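Endoglucanase (Uncultured bacterium, PDB 3X17) probably hydrolyses internal beta-1,4-glucosidic bonds of cellulose and related beta-glucans, as a family 9 glycoside hydrolase with an N-terminal Ig-like domain. Local coordinates at residues Ala123-Tyr127 against Asn546-Val550. Residue numbers count along the deposited sequence, not the author numbering.
Sequences AARSY and NAPLV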
ATOM      1  N   ALA A 123      -9.248  -5.179  -0.985  1.00 29.21           N
ATOM      2  CA  ALA A 123      -7.844  -4.822  -1.111  1.00 28.05           C
ATOM      3  C   ALA A 123      -6.975  -6.029  -0.915  1.00 26.78           C
ATOM      4  O   ALA A 123      -5.979  -6.162  -1.589  1.00 29.59           O
ATOM      5  CB  ALA A 123      -7.464  -3.741  -0.098  1.00 25.66           C
ATOM      6  N   ALA A 124      -7.259  -6.812   0.126  1.00 27.69           N
ATOM      7  CA  ALA A 124      -6.502  -8.033   0.399  1.00 29.17           C
ATOM      8  C   ALA A 124      -6.683  -9.095  -0.703  1.00 30.25           C
ATOM      9  O   ALA A 124      -5.723  -9.749  -1.115  1.00 28.55           O
ATOM     10  CB  ALA A 124      -6.877  -8.604   1.758  1.00 27.66           C
ATOM     11  N   ARG A 125      -7.911  -9.313  -1.144  1.00 30.69           N
ATOM     12  CA  ARG A 125      -8.181 -10.339  -2.136  1.00 30.81           C
ATOM     13  C   ARG A 125      -7.622 -10.006  -3.508  1.00 31.76           C
ATOM     14  O   ARG A 125      -7.408 -10.856  -4.289  1.00 31.77           O
ATOM     15  CB  ARG A 125      -9.657 -10.761  -2.222  1.00 33.06           C
ATOM     16  CG  ARG A 125      -9.809 -12.246  -2.629  1.00 34.41           C
ATOM     17  CD  ARG A 125     -11.191 -12.908  -2.491  1.00 39.56           C
ATOM     18  NE  ARG A 125     -11.874 -12.711  -3.724  1.00 44.34           N
ATOM     19  CZ  ARG A 125     -12.168 -13.618  -4.620  1.00 36.53           C
ATOM     20  NH1 ARG A 125     -11.937 -14.878  -4.424  1.00 38.61           N
ATOM     21  NH2 ARG A 125     -12.726 -13.221  -5.707  1.00 30.77           N
ATOM     22  N   SER A 126      -7.361  -8.747  -3.761  1.00 31.59           N
ATOM     23  CA  SER A 126      -6.768  -8.335  -5.020  1.00 32.32           C
ATOM     24  C   SER A 126      -5.425  -9.027  -5.290  1.00 32.30           C
ATOM     25  O   SER A 126      -5.128  -9.348  -6.433  1.00 34.60           O
ATOM     26  CB  SER A 126      -6.631  -6.807  -5.065  1.00 29.23           C
ATOM     27  OG  SER A 126      -5.499  -6.357  -4.356  1.00 29.95           O
ATOM     28  N   TYR A 127      -4.658  -9.338  -4.236  1.00 31.37           N
ATOM     29  CA  TYR A 127      -3.414 -10.094  -4.393  1.00 30.76           C
ATOM     30  C   TYR A 127      -3.676 -11.464  -5.042  1.00 33.25           C
ATOM     31  O   TYR A 127      -2.928 -11.913  -5.919  1.00 33.25           O
ATOM     32  CB  TYR A 127      -2.708 -10.275  -3.035  1.00 30.32           C
ATOM     33  CG  TYR A 127      -2.138  -8.987  -2.485  1.00 29.94           C
ATOM     34  CD1 TYR A 127      -0.950  -8.492  -2.960  1.00 31.61           C
ATOM     35  CD2 TYR A 127      -2.845  -8.219  -1.569  1.00 26.69           C
ATOM     36  CE1 TYR A 127      -0.491  -7.244  -2.585  1.00 32.93           C
ATOM     37  CE2 TYR A 127      -2.357  -6.990  -1.137  1.00 27.77           C
ATOM     38  CZ  TYR A 127      -1.169  -6.519  -1.639  1.00 29.43           C
ATOM     39  OH  TYR A 127      -0.646  -5.307  -1.218  1.00 28.06           O
ATOM     40  N   ASN A 546      -1.103  -1.408  -2.419  1.00 30.91           N
ATOM     41  CA  ASN A 546      -2.137  -2.119  -1.703  1.00 32.77           C
ATOM     42  C   ASN A 546      -1.750  -2.515  -0.286  1.00 32.19           C
ATOM     43  O   ASN A 546      -2.610  -2.761   0.561  1.00 33.13           O
ATOM     44  CB  ASN A 546      -2.599  -3.333  -2.516  1.00 31.71           C
ATOM     45  CG  ASN A 546      -3.871  -3.042  -3.296  1.00 34.83           C
ATOM     46  OD1 ASN A 546      -3.893  -2.109  -4.085  1.00 30.69           O
ATOM     47  ND2 ASN A 546      -4.981  -3.697  -2.921  1.00 29.08           N
ATOM     48  N   ALA A 547      -0.453  -2.612  -0.042  1.00 31.43           N
ATOM     49  CA  ALA A 547       0.038  -3.111   1.240  1.00 30.88           C
ATOM     50  C   ALA A 547      -0.321  -2.158   2.387  1.00 31.07           C
ATOM     51  O   ALA A 547      -0.850  -2.589   3.389  1.00 32.11           O
ATOM     52  CB  ALA A 547       1.536  -3.338   1.176  1.00 28.28           C
ATOM     53  N   PRO A 548      -0.027  -0.850   2.242  1.00 31.79           N
ATOM     54  CA  PRO A 548      -0.434   0.031   3.341  1.00 30.39           C
ATOM     55  C   PRO A 548      -1.944   0.263   3.350  1.00 30.59           C
ATOM     56  O   PRO A 548      -2.507   0.610   4.394  1.00 29.85           O
ATOM     57  CB  PRO A 548       0.327   1.348   3.051  1.00 30.47           C
ATOM     58  CG  PRO A 548       0.604   1.303   1.561  1.00 30.92           C
ATOM     59  CD  PRO A 548       0.829  -0.161   1.255  1.00 29.56           C
ATOM     60  N   LEU A 549      -2.599   0.099   2.198  1.00 29.17           N
ATOM     61  CA  LEU A 549      -4.059   0.128   2.167  1.00 30.50           C
ATOM     62  C   LEU A 549      -4.669  -0.985   3.030  1.00 31.58           C
ATOM     63  O   LEU A 549      -5.587  -0.742   3.807  1.00 33.49           O
ATOM     64  CB  LEU A 549      -4.611   0.088   0.724  1.00 29.63           C
ATOM     65  CG  LEU A 549      -6.135  -0.017   0.579  1.00 29.97           C
ATOM     66  CD1 LEU A 549      -6.886   1.132   1.296  1.00 27.68           C
ATOM     67  CD2 LEU A 549      -6.582  -0.139  -0.902  1.00 24.80           C
ATOM     68  N   VAL A 550      -4.215  -2.205   2.842  1.00 28.99           N
ATOM     69  CA  VAL A 550      -4.661  -3.310   3.681  1.00 31.48           C
ATOM     70  C   VAL A 550      -4.335  -3.021   5.159  1.00 34.28           C
ATOM     71  O   VAL A 550      -5.167  -3.266   6.020  1.00 32.68           O
ATOM     72  CB  VAL A 550      -3.996  -4.661   3.270  1.00 31.51           C
ATOM     73  CG1 VAL A 550      -4.157  -5.728   4.387  1.00 28.87           C
ATOM     74  CG2 VAL A 550      -4.594  -5.171   1.960  1.00 31.11           C
TER
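Ala-123 points its methyl group at the helix 546-550 and packs between two side chains of it. Its CB lies 3.8 Å from Leu-549 CD2 and 3.8 Å from Val-550 CG2. The small side chain lets the backbones come close here, with the CA atoms of Ala-123 and Val-550 5.9 Å apart. Val-550 CG2 also meets Ala-124 CB at 4.1 Å and the ring edge of Tyr-127, at CE2, at 4.2 Å.

Beside this apolar patch, Asn-546 makes the polar link. Its ND2 donates to the backbone O of Ala-123 at 3.0 Å. The same oxygen accepts a bond from Ser-126 OG at 2.8 Å, so one carbonyl serves both helices. Asn-546 also bonds Gly-505 O through ND2 and Leu-507 N through OD1, which ties a nearby loop to the helix pair. Tyr-127 extends its ring across the gap, and its OH is 3.1 Å from Asn-546 CB. The OH finds its hydrogen bond at Ile-543 O, one turn earlier on the second helix.

The segment axes approach to 9.5 Å and run roughly antiparallel, at 141°. Helix 184-200 adds Leu-194 against Tyr-127 and Val-550. The contact thus joins the first and last helices of the catalytic domain, buried packing that closes the (alpha/alpha)6 barrel characteristic of family 9 glycoside hydrolases.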